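Aminoglycoside phosphotransferase (Mycobacterium smegmatis, PDB 6EF6) phosphorylates (S)-1-amino-2-propanol, as a kinase of the aminoacetone utilization microcompartment. Local coordinates at residues 49-54 / 249-254; 83-88 / 127-132; 205-210 / 340-345; 213-218 / 304-309. All blocks are in the same frame, centred on the assembly; numbering follows the deposited sequence.

From the N terminus, the chain enters the five-stranded sheet, and loop 49-54 meets residues 249-254, 195 residues further on; this pairing, contact 1, closes a long loop across the ligand cleft. Contact 2 is nested inside it: helix 78-94 packs on strand 124-130 of the same sheet, and F253, E84, L88 and W87 bring the two contacts together. Benzoic acid touches both. Contact 3 opens at 205-210 and closes near the C terminus at 340-345, so it crosses contact 1. Contact 4, 213-218 with 304-309, lies within the loop of contact 3 and also crosses contact 1. Contacts 3 and 4 both use helix 198-218, binding helices 303-320 and 325-347 together on the far side of the chain's centre from contact 2.

Contact 1: residues 49-54 / 249-254. With NA (sodium ion), chain D; BEZ (benzoic acid), chain B; JFN ((2R)-1-methoxypropan-2-amine), chain C.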
# COMPACT_ATOMS: atom_id res chain seq x y z
N LEU A 49 -1.06 -7.83 15.39
CA LEU A 49 -0.42 -8.40 14.22
C LEU A 49 0.55 -7.41 13.59
O LEU A 49 0.42 -6.19 13.73
CB LEU A 49 -1.49 -8.82 13.19
CG LEU A 49 -2.48 -9.88 13.69
CD1 LEU A 49 -3.44 -10.26 12.57
CD2 LEU A 49 -1.75 -11.13 14.23
N ASN A 50 1.55 -7.94 12.88
CA ASN A 50 2.59 -7.10 12.27
C ASN A 50 2.21 -6.74 10.83
O ASN A 50 2.96 -6.97 9.88
CB ASN A 50 3.95 -7.78 12.36
CG ASN A 50 4.45 -7.84 13.78
OD1 ASN A 50 3.93 -7.16 14.65
ND2 ASN A 50 5.45 -8.66 14.02
N LEU A 51 1.05 -6.14 10.71
CA LEU A 51 0.47 -5.80 9.42
C LEU A 51 -0.07 -4.39 9.55
O LEU A 51 -0.59 -4.01 10.60
CB LEU A 51 -0.69 -6.74 9.10
CG LEU A 51 -0.57 -8.27 9.19
CD1 LEU A 51 -1.92 -8.91 9.25
CD2 LEU A 51 0.21 -8.81 8.04
N SER A 52 0.07 -3.61 8.48
CA SER A 52 -0.58 -2.31 8.33
C SER A 52 0.06 -1.21 9.17
O SER A 52 0.62 -1.49 10.22
CB SER A 52 -2.07 -2.41 8.66
OG SER A 52 -2.65 -1.13 8.79
N GLU A 53 -0.08 0.05 8.76
CA GLU A 53 0.24 1.17 9.64
C GLU A 53 -0.83 1.38 10.71
O GLU A 53 -0.58 2.07 11.70
CB GLU A 53 0.34 2.46 8.82
CG GLU A 53 1.72 2.84 8.35
CD GLU A 53 1.88 4.35 8.26
OE1 GLU A 53 2.01 5.01 9.31
OE2 GLU A 53 1.86 4.89 7.13
N ASN A 54 -2.03 0.84 10.51
CA ASN A 54 -3.06 0.84 11.53
C ASN A 54 -2.79 -0.33 12.47
O ASN A 54 -2.09 -1.29 12.13
CB ASN A 54 -4.44 0.68 10.86
CG ASN A 54 -4.70 1.77 9.82
OD1 ASN A 54 -4.70 2.95 10.13
ND2 ASN A 54 -4.85 1.37 8.58
N THR A 249 -4.60 -13.78 -0.28
CA THR A 249 -5.54 -12.70 0.04
C THR A 249 -4.83 -11.37 0.05
O THR A 249 -3.86 -11.19 0.78
CB THR A 249 -6.18 -12.94 1.41
OG1 THR A 249 -6.76 -14.24 1.46
CG2 THR A 249 -7.29 -11.95 1.67
N VAL A 250 -5.32 -10.42 -0.74
CA VAL A 250 -4.78 -9.07 -0.72
C VAL A 250 -5.41 -8.33 0.44
O VAL A 250 -6.64 -8.32 0.58
CB VAL A 250 -5.11 -8.34 -2.03
CG1 VAL A 250 -4.46 -6.92 -2.01
CG2 VAL A 250 -4.63 -9.12 -3.23
N ILE A 251 -4.57 -7.78 1.33
CA ILE A 251 -5.06 -7.09 2.51
C ILE A 251 -4.64 -5.61 2.43
O ILE A 251 -3.89 -5.18 1.54
CB ILE A 251 -4.56 -7.75 3.82
CG1 ILE A 251 -3.05 -7.65 3.96
CG2 ILE A 251 -5.04 -9.20 3.89
CD1 ILE A 251 -2.56 -7.79 5.39
N ASP A 252 -5.09 -4.83 3.41
CA ASP A 252 -4.59 -3.47 3.64
C ASP A 252 -4.79 -2.57 2.42
O ASP A 252 -3.85 -1.98 1.89
CB ASP A 252 -3.12 -3.48 4.08
CG ASP A 252 -2.65 -2.12 4.59
OD1 ASP A 252 -3.50 -1.24 4.77
OD2 ASP A 252 -1.43 -1.95 4.78
N PHE A 253 -6.07 -2.41 2.07
CA PHE A 253 -6.51 -1.45 1.06
C PHE A 253 -6.58 -0.01 1.61
O PHE A 253 -7.19 0.87 0.99
CB PHE A 253 -7.86 -1.87 0.42
CG PHE A 253 -7.78 -2.98 -0.57
CD1 PHE A 253 -7.57 -4.31 -0.17
CD2 PHE A 253 -8.05 -2.74 -1.91
CE1 PHE A 253 -7.55 -5.34 -1.10
CE2 PHE A 253 -8.01 -3.79 -2.82
CZ PHE A 253 -7.77 -5.07 -2.44
N ASP A 254 -6.02 0.26 2.79
CA ASP A 254 -6.28 1.54 3.43
C ASP A 254 -5.62 2.73 2.71
O ASP A 254 -6.01 3.86 3.01
CB ASP A 254 -5.80 1.49 4.88
CG ASP A 254 -6.26 2.70 5.71
OD1 ASP A 254 -7.47 3.02 5.76
OD2 ASP A 254 -5.40 3.35 6.36
NA NA D . -0.33 0.31 4.13
C BEZ B . -6.23 -4.48 6.82
O1 BEZ B . -6.92 -3.91 5.98
O2 BEZ B . -5.42 -3.81 7.52
C1 BEZ B . -6.38 -5.96 6.98
C2 BEZ B . -5.38 -6.70 7.59
C3 BEZ B . -5.54 -8.07 7.73
C4 BEZ B . -6.69 -8.69 7.26
C5 BEZ B . -7.69 -7.94 6.65
C6 BEZ B . -7.52 -6.58 6.51
C07 JFN C . 5.56 0.86 6.96
C08 JFN C . 3.97 3.31 4.68
C09 JFN C . 4.64 2.05 5.21
C15 JFN C . 3.46 3.05 3.27
N04 JFN C . 2.80 3.63 5.47
O02 JFN C . 5.28 2.14 6.43
O HOH W 1 -4.85 -1.24 7.15
O HOH W 2 0.16 -3.74 5.63
O HOH W 3 -1.65 0.62 6.19
O HOH W 4 -6.38 4.62 8.49
O HOH W 5 -2.20 0.76 3.04
O HOH W 6 0.42 2.19 4.19
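L51 lays its CD2 methyl against the CD1 methyl of I251, 4.0 Å away, the chains crossing at about a right angle. I251 CD1 also reaches C2 of benzoic acid at 3.7 Å, and L51 CD1 lies 4.0 Å from its C3, so both aliphatic residues suit the apolar ring. The ligand's carboxyl group is bound by R69 and by a water that accepts from S52 OG and N54 ND2 and donates to D252 OD1 and benzoic acid O2. S52 OG also accepts from N54 N at 2.7 Å, an ST turn. A first torsion of -169° carries the carboxylate of D252 to the S52 side, and its OD2 binds sodium at 2.6 Å, alongside D231. N54 ND2 donates to D254 OD2 at 3.0 Å, nearly straight but from above the carboxylate plane; R72 N donates to N54 OD1, which fixes the flip of the amide. Loop 49-54 links strands 45-48 and 55-61, as the nucleotide-binding loop does in kinase-like folds, and D252 probably matches their metal-binding aspartate. Behind it, strand 248-250 pairs with strand 237-239, whose L238 touches L51 and I251, while F253 packs on helices 78-94 and 147-163.

Contact 2: residues 83-88 / 127-132; sequences SELDWL and VHFEMV. With BEZ (benzoic acid), chain B.
Helix 83-88 runs almost parallel to strand 127-130, 16° between their directions, with the axes 12.0 Å apart. That spacing is bridged by side chains alone. L85 and V127 meet tip to tip, L85 CD1 lying 4.1 Å from V127 CG1, while the other leucine methyl, CD2, approaches CE1 of F129. One turn on, L88 crosses the F129 side chain at about a right angle, its CD1 being 3.9 Å from the same CE1. The phenyl ring of F129, its CG set anti to the carbonyl carbon (chi1 -63°), comes to lie between helix and ligand. Its two faces are both occupied: C6 of benzoic acid sits 3.5 Å above one, and CG1 of V127 lies over the opposite one, each offset toward the rim. A flat aromatic residue suits this place because it can present a broad face to the ligand, while CE1 still meets both leucines. Between 83-88 and 127-132 no hydrogen bond forms, and cohesion comes from dispersion and burial of the methyls and the phenyl ring. Beside this apolar contact, a salt bridge from E84 to R69, resembling the glutamate–lysine pair of protein kinases, gives the same helix a polar tie to the sheet and reaches the ligand's carboxyl group through R69.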
# COMPACT_ATOMS: atom_id res chain seq x y z
N SER A 83 -15.90 3.84 1.20
CA SER A 83 -15.56 3.68 -0.20
C SER A 83 -14.56 2.54 -0.42
O SER A 83 -14.67 1.80 -1.41
CB SER A 83 -15.07 5.01 -0.77
OG SER A 83 -16.15 5.92 -0.87
N GLU A 84 -13.55 2.40 0.45
CA GLU A 84 -12.65 1.25 0.37
C GLU A 84 -13.47 -0.02 0.45
O GLU A 84 -13.27 -0.95 -0.34
CB GLU A 84 -11.65 1.29 1.54
CG GLU A 84 -10.78 0.00 1.64
CD GLU A 84 -10.23 -0.27 3.05
OE1 GLU A 84 -10.44 0.56 3.96
OE2 GLU A 84 -9.59 -1.33 3.23
N LEU A 85 -14.36 -0.09 1.44
CA LEU A 85 -15.16 -1.29 1.65
C LEU A 85 -16.08 -1.57 0.46
O LEU A 85 -16.32 -2.73 0.14
CB LEU A 85 -15.94 -1.22 2.98
CG LEU A 85 -15.06 -0.97 4.24
CD1 LEU A 85 -15.91 -1.04 5.48
CD2 LEU A 85 -13.86 -1.90 4.35
N ASP A 86 -16.57 -0.54 -0.22
CA ASP A 86 -17.35 -0.76 -1.44
C ASP A 86 -16.50 -1.40 -2.54
O ASP A 86 -16.98 -2.27 -3.28
CB ASP A 86 -17.91 0.57 -1.94
CG ASP A 86 -19.09 1.08 -1.09
OD1 ASP A 86 -19.70 0.27 -0.35
OD2 ASP A 86 -19.35 2.30 -1.17
N TRP A 87 -15.22 -1.01 -2.67
CA TRP A 87 -14.38 -1.69 -3.64
C TRP A 87 -14.16 -3.14 -3.23
O TRP A 87 -14.21 -4.05 -4.08
CB TRP A 87 -13.05 -0.97 -3.83
CG TRP A 87 -12.27 -1.43 -5.04
CD1 TRP A 87 -12.76 -2.08 -6.12
CD2 TRP A 87 -10.86 -1.27 -5.29
NE1 TRP A 87 -11.76 -2.34 -7.02
CE2 TRP A 87 -10.57 -1.87 -6.53
CE3 TRP A 87 -9.82 -0.71 -4.57
CZ2 TRP A 87 -9.32 -1.87 -7.10
CZ3 TRP A 87 -8.56 -0.73 -5.11
CH2 TRP A 87 -8.30 -1.33 -6.36
N LEU A 88 -13.91 -3.39 -1.94
CA LEU A 88 -13.73 -4.78 -1.51
C LEU A 88 -14.95 -5.61 -1.85
O LEU A 88 -14.82 -6.75 -2.31
CB LEU A 88 -13.44 -4.88 -0.00
CG LEU A 88 -12.23 -4.20 0.55
CD1 LEU A 88 -12.09 -4.47 2.06
CD2 LEU A 88 -10.97 -4.61 -0.19
N VAL A 127 -12.79 -1.33 11.65
CA VAL A 127 -13.44 -2.28 10.75
C VAL A 127 -13.05 -3.69 11.17
O VAL A 127 -11.89 -3.95 11.51
CB VAL A 127 -13.12 -2.01 9.26
CG1 VAL A 127 -13.88 -2.99 8.40
CG2 VAL A 127 -13.43 -0.60 8.88
N HIS A 128 -14.02 -4.60 11.19
CA HIS A 128 -13.84 -6.00 11.56
C HIS A 128 -13.90 -6.85 10.30
O HIS A 128 -14.79 -6.65 9.47
CB HIS A 128 -14.95 -6.39 12.53
CG HIS A 128 -14.73 -7.67 13.28
ND1 HIS A 128 -15.64 -8.12 14.21
CD2 HIS A 128 -13.71 -8.56 13.29
CE1 HIS A 128 -15.21 -9.24 14.75
NE2 HIS A 128 -14.04 -9.53 14.22
N PHE A 129 -12.94 -7.75 10.13
CA PHE A 129 -12.88 -8.63 8.97
C PHE A 129 -12.88 -10.10 9.39
O PHE A 129 -12.42 -10.44 10.49
CB PHE A 129 -11.58 -8.38 8.17
CG PHE A 129 -11.46 -6.98 7.60
CD1 PHE A 129 -12.14 -6.63 6.43
CD2 PHE A 129 -10.65 -6.02 8.21
CE1 PHE A 129 -12.00 -5.35 5.89
CE2 PHE A 129 -10.52 -4.74 7.70
CZ PHE A 129 -11.18 -4.40 6.51
N GLU A 130 -13.32 -10.98 8.48
CA GLU A 130 -13.21 -12.41 8.72
C GLU A 130 -11.74 -12.81 8.72
O GLU A 130 -10.88 -12.11 8.17
CB GLU A 130 -13.98 -13.21 7.67
CG GLU A 130 -15.48 -12.92 7.67
CD GLU A 130 -16.29 -13.85 6.79
OE1 GLU A 130 -15.70 -14.66 6.04
OE2 GLU A 130 -17.54 -13.75 6.83
N MET A 131 -11.47 -13.95 9.34
CA MET A 131 -10.10 -14.47 9.39
C MET A 131 -9.58 -14.66 7.96
O MET A 131 -10.33 -14.95 7.02
CB MET A 131 -10.05 -15.78 10.18
CG MET A 131 -8.68 -16.33 10.39
SD MET A 131 -7.57 -15.13 11.11
CE MET A 131 -6.06 -16.07 11.27
N VAL A 132 -8.28 -14.43 7.80
CA VAL A 132 -7.58 -14.55 6.52
C VAL A 132 -6.46 -15.57 6.69
O VAL A 132 -5.67 -15.46 7.63
CB VAL A 132 -6.99 -13.19 6.10
CG1 VAL A 132 -6.09 -13.35 4.86
CG2 VAL A 132 -8.10 -12.18 5.82
C BEZ B . -6.23 -4.48 6.82
O1 BEZ B . -6.92 -3.91 5.98
O2 BEZ B . -5.42 -3.81 7.52
C1 BEZ B . -6.38 -5.96 6.98
C2 BEZ B . -5.38 -6.70 7.59
C3 BEZ B . -5.54 -8.07 7.73
C4 BEZ B . -6.69 -8.69 7.26
C5 BEZ B . -7.69 -7.94 6.65
C6 BEZ B . -7.52 -6.58 6.51

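Contact 3: residues 205-210 / 340-345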
# COMPACT_ATOMS: atom_id res chain seq x y z
N THR A 205 16.68 16.11 -6.09
CA THR A 205 15.85 17.10 -6.76
C THR A 205 16.00 17.02 -8.26
O THR A 205 15.01 17.11 -8.98
CB THR A 205 16.15 18.53 -6.29
OG1 THR A 205 15.89 18.65 -4.90
CG2 THR A 205 15.26 19.58 -7.03
N ARG A 206 17.21 16.78 -8.77
CA ARG A 206 17.36 16.69 -10.22
C ARG A 206 16.60 15.49 -10.76
O ARG A 206 15.93 15.59 -11.78
CB ARG A 206 18.85 16.58 -10.53
CG ARG A 206 19.20 16.84 -12.01
CD ARG A 206 18.90 18.30 -12.35
NE ARG A 206 19.44 18.73 -13.64
CZ ARG A 206 18.81 19.55 -14.48
NH1 ARG A 206 17.64 20.07 -14.16
NH2 ARG A 206 19.38 19.91 -15.64
N ALA A 207 16.70 14.35 -10.07
CA ALA A 207 15.98 13.16 -10.49
C ALA A 207 14.49 13.34 -10.30
O ALA A 207 13.71 12.95 -11.19
CB ALA A 207 16.48 11.93 -9.71
N GLN A 208 14.05 13.98 -9.20
CA GLN A 208 12.63 14.29 -9.01
C GLN A 208 12.09 15.13 -10.15
O GLN A 208 10.95 14.93 -10.61
CB GLN A 208 12.45 15.09 -7.71
CG GLN A 208 11.04 15.53 -7.45
CD GLN A 208 10.98 16.63 -6.47
OE1 GLN A 208 10.56 16.46 -5.33
NE2 GLN A 208 11.38 17.82 -6.87
N ASP A 209 12.82 16.15 -10.56
CA ASP A 209 12.34 17.04 -11.60
C ASP A 209 12.25 16.33 -12.96
O ASP A 209 11.32 16.59 -13.73
CB ASP A 209 13.21 18.32 -11.64
CG ASP A 209 13.03 19.21 -10.42
OD1 ASP A 209 12.05 19.10 -9.64
OD2 ASP A 209 13.88 20.11 -10.31
N LEU A 210 13.18 15.43 -13.25
CA LEU A 210 13.09 14.59 -14.44
C LEU A 210 11.87 13.67 -14.35
O LEU A 210 11.09 13.59 -15.31
CB LEU A 210 14.40 13.77 -14.58
CG LEU A 210 14.35 12.79 -15.76
CD1 LEU A 210 14.06 13.48 -17.08
CD2 LEU A 210 15.67 12.03 -15.80
N ALA A 340 21.93 6.78 -4.89
CA ALA A 340 22.47 5.85 -5.86
C ALA A 340 21.45 5.58 -6.96
O ALA A 340 21.81 5.57 -8.15
CB ALA A 340 22.94 4.57 -5.16
N LEU A 341 20.19 5.37 -6.59
CA LEU A 341 19.13 5.19 -7.57
C LEU A 341 18.96 6.45 -8.42
O LEU A 341 18.80 6.36 -9.65
CB LEU A 341 17.84 4.83 -6.85
CG LEU A 341 17.83 3.44 -6.22
CD1 LEU A 341 16.64 3.28 -5.31
CD2 LEU A 341 17.89 2.32 -7.28
N ALA A 342 18.98 7.63 -7.81
CA ALA A 342 18.83 8.89 -8.53
C ALA A 342 19.92 9.04 -9.58
O ALA A 342 19.64 9.48 -10.71
CB ALA A 342 18.83 10.04 -7.56
N GLU A 343 21.17 8.68 -9.26
CA GLU A 343 22.23 8.82 -10.23
C GLU A 343 22.01 7.91 -11.43
O GLU A 343 22.26 8.29 -12.58
CB GLU A 343 23.59 8.56 -9.58
CG GLU A 343 24.75 8.79 -10.53
CD GLU A 343 25.82 7.73 -10.35
OE1 GLU A 343 25.55 6.56 -10.71
OE2 GLU A 343 26.90 8.05 -9.84
N ARG A 344 21.55 6.68 -11.17
CA ARG A 344 21.25 5.75 -12.26
C ARG A 344 20.09 6.26 -13.11
O ARG A 344 20.13 6.19 -14.34
CB ARG A 344 20.95 4.38 -11.66
CG ARG A 344 22.24 3.75 -11.12
CD ARG A 344 22.03 2.52 -10.23
NE ARG A 344 23.20 2.30 -9.37
CZ ARG A 344 23.15 1.70 -8.18
NH1 ARG A 344 24.26 1.55 -7.46
NH2 ARG A 344 22.00 1.26 -7.69
N TYR A 345 19.06 6.83 -12.46
CA TYR A 345 17.91 7.39 -13.16
C TYR A 345 18.34 8.54 -14.06
O TYR A 345 18.00 8.58 -15.25
CB TYR A 345 16.91 7.84 -12.10
CG TYR A 345 15.55 8.23 -12.63
CD1 TYR A 345 14.64 7.30 -13.04
CD2 TYR A 345 15.16 9.58 -12.67
CE1 TYR A 345 13.38 7.67 -13.46
CE2 TYR A 345 13.96 9.97 -13.11
CZ TYR A 345 13.01 9.05 -13.55
OH TYR A 345 11.79 9.45 -13.97
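The hydroxyl of Y345 is hydrogen-bonded to that of S305, which holds the far end of a tyrosine whose ring is wedged against helix 198-218. The ring meets 205-210 through hydrocarbon and, at CE2, one backbone carbonyl oxygen. With CG anti to the backbone N (chi1 -170°), the side chain reaches across to A207 and L210, one helical turn apart. CE2 comes to 3.6 Å from the carbonyl oxygen of A207 and to 3.8 Å from CD2 of L210, and CD2 of the ring rests near CB of A207. L210 approaches the tyrosine at a slant, giving it CB, CG and CD2, so the leucine supplies a bulky hydrocarbon flank for the ring. A tyrosine suits this place because its ring extends over A207 and L210 as far as S305, while its buried hydroxyl has a partner there.

One turn before Y345, the two helices come closest through small residues. The CB atoms of A207 and A342 touch at 3.7 Å, and the CA atoms of the same pair are 5.5 Å apart. Two alanines permit this approach; the axes are 9.1 Å apart and inclined by 50°. No hydrogen bond joins the two segments, and their cohesion is that of close-fitting side chains.

F308 of helix 303-320 packs on both A207 and A342, so three helices share this core. L204 and L211 of helix 198-218 extend the packing along A342 and Y345, L346 of helix 325-347 continues it on A207, and L353 from the C-terminal tail touches Y345.

Contact 4: residues 213-218 / 304-309; sequences RKLEEY and PSFVFL
Different first torsions bring two rings together: F306 holds CG anti to its carbonyl carbon (chi1 -71°), whereas Y218 holds it anti to the backbone N (chi1 -173°), and the two side chains cross at about a right angle. Their ring centroids are 5.9 Å apart with the planes at 62°, an oblique pairing. Y218 CE2 meets the rim of the phenylalanine, 3.8 Å from F306 CZ and near the plane of that ring. Beside it, L215 sends CD2 to 3.7 Å from F306 CE1. The phenylalanine therefore has a leucine methyl and CE2 of the tyrosine at one end of its ring, and its lack of polar atoms suits a site filled by hydrocarbon. The tyrosine differs in that its hydroxyl continues past the contact and hydrogen-bonds D299, so this residue can be buried without losing its polar partner.

One turn earlier on helix 198-218, K214 bends at its last two torsions and brings CE to 3.6 Å from S305 OG, a van der Waals contact made by the lysine's aliphatic part. Small and polar, S305 lets the lysine chain lie close while its hydroxyl is engaged by Y345.

No hydrogen bond spans the two segments. The helix axes pass 11.2 Å apart in a steeply inclined, more antiparallel than parallel sense, and 213-218 is the last part of helix 198-218. F306 is also packed by W260, F262 and Y263, L211 of helix 198-218 touches S305 and L309, and helix 325-347 joins in through Y345, which meets K214 and S305, so helix 303-320 lies between several neighbours.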
# COMPACT_ATOMS: atom_id res chain seq x y z
N ARG A 213 8.76 15.67 -15.20
CA ARG A 213 8.62 15.86 -16.64
C ARG A 213 8.15 14.58 -17.32
O ARG A 213 7.32 14.62 -18.22
CB ARG A 213 9.94 16.34 -17.25
CG ARG A 213 10.34 17.76 -16.84
CD ARG A 213 11.84 18.03 -17.10
NE ARG A 213 12.35 17.47 -18.35
CZ ARG A 213 13.63 17.20 -18.59
NH1 ARG A 213 13.98 16.69 -19.77
NH2 ARG A 213 14.56 17.42 -17.66
N LYS A 214 8.63 13.44 -16.88
CA LYS A 214 8.21 12.17 -17.48
C LYS A 214 6.77 11.88 -17.16
O LYS A 214 6.03 11.42 -18.03
CB LYS A 214 9.13 11.04 -17.04
CG LYS A 214 10.51 11.21 -17.60
CD LYS A 214 11.39 10.03 -17.45
CE LYS A 214 10.83 8.73 -18.02
NZ LYS A 214 10.58 8.77 -19.49
N LEU A 215 6.33 12.18 -15.95
CA LEU A 215 4.93 12.00 -15.59
C LEU A 215 4.02 12.95 -16.34
O LEU A 215 2.91 12.55 -16.74
CB LEU A 215 4.72 12.15 -14.09
CG LEU A 215 5.32 11.05 -13.20
CD1 LEU A 215 5.26 11.49 -11.76
CD2 LEU A 215 4.55 9.72 -13.36
N GLU A 216 4.46 14.18 -16.61
CA GLU A 216 3.65 15.10 -17.38
C GLU A 216 3.47 14.60 -18.80
O GLU A 216 2.39 14.75 -19.39
CB GLU A 216 4.28 16.49 -17.37
CG GLU A 216 4.08 17.22 -16.05
CD GLU A 216 4.71 18.60 -16.04
OE1 GLU A 216 5.58 18.89 -16.90
OE2 GLU A 216 4.34 19.40 -15.15
N GLU A 217 4.53 14.05 -19.39
CA GLU A 217 4.45 13.53 -20.75
C GLU A 217 3.58 12.26 -20.81
O GLU A 217 2.78 12.09 -21.74
CB GLU A 217 5.86 13.26 -21.24
CG GLU A 217 6.06 12.60 -22.62
CD GLU A 217 7.55 12.31 -22.90
OE1 GLU A 217 8.21 11.62 -22.08
OE2 GLU A 217 8.09 12.81 -23.91
N TYR A 218 3.75 11.37 -19.84
CA TYR A 218 2.97 10.13 -19.73
C TYR A 218 1.49 10.43 -19.58
O TYR A 218 0.65 9.77 -20.17
CB TYR A 218 3.52 9.35 -18.55
CG TYR A 218 3.00 7.96 -18.31
CD1 TYR A 218 3.18 6.96 -19.24
CD2 TYR A 218 2.40 7.64 -17.10
CE1 TYR A 218 2.79 5.67 -18.97
CE2 TYR A 218 1.99 6.33 -16.84
CZ TYR A 218 2.20 5.39 -17.77
OH TYR A 218 1.78 4.10 -17.42
N PRO A 304 10.75 2.21 -13.96
CA PRO A 304 11.79 2.81 -13.10
C PRO A 304 11.34 4.13 -12.49
O PRO A 304 11.63 4.41 -11.30
CB PRO A 304 12.99 2.94 -14.04
CG PRO A 304 12.76 1.90 -15.11
CD PRO A 304 11.25 1.88 -15.29
N SER A 305 10.60 4.96 -13.26
CA SER A 305 10.05 6.18 -12.71
C SER A 305 9.16 5.90 -11.51
O SER A 305 9.21 6.63 -10.51
CB SER A 305 9.24 6.92 -13.77
OG SER A 305 10.05 7.55 -14.76
N PHE A 306 8.31 4.88 -11.58
CA PHE A 306 7.43 4.57 -10.48
C PHE A 306 8.15 4.02 -9.27
O PHE A 306 7.72 4.23 -8.14
CB PHE A 306 6.26 3.67 -10.93
CG PHE A 306 5.26 4.43 -11.79
CD1 PHE A 306 4.68 5.60 -11.31
CD2 PHE A 306 5.01 4.08 -13.10
CE1 PHE A 306 3.82 6.36 -12.07
CE2 PHE A 306 4.10 4.87 -13.91
CZ PHE A 306 3.56 6.03 -13.38
N VAL A 307 9.20 3.24 -9.50
CA VAL A 307 10.07 2.82 -8.39
C VAL A 307 10.64 4.05 -7.70
O VAL A 307 10.68 4.12 -6.46
CB VAL A 307 11.16 1.83 -8.86
CG1 VAL A 307 12.12 1.52 -7.74
CG2 VAL A 307 10.54 0.57 -9.41
N PHE A 308 11.16 4.99 -8.47
CA PHE A 308 11.76 6.20 -7.90
C PHE A 308 10.74 7.08 -7.18
O PHE A 308 11.03 7.60 -6.10
CB PHE A 308 12.55 6.95 -8.96
CG PHE A 308 13.40 8.03 -8.35
CD1 PHE A 308 14.47 7.70 -7.52
CD2 PHE A 308 13.14 9.38 -8.53
CE1 PHE A 308 15.21 8.69 -6.92
CE2 PHE A 308 13.93 10.36 -7.93
CZ PHE A 308 14.95 10.00 -7.13
N LEU A 309 9.53 7.17 -7.70
CA LEU A 309 8.45 7.87 -7.00
C LEU A 309 8.20 7.23 -5.64
O LEU A 309 8.10 7.91 -4.61
CB LEU A 309 7.17 7.83 -7.86
CG LEU A 309 5.93 8.46 -7.23
CD1 LEU A 309 6.11 9.87 -6.77
CD2 LEU A 309 4.71 8.37 -8.15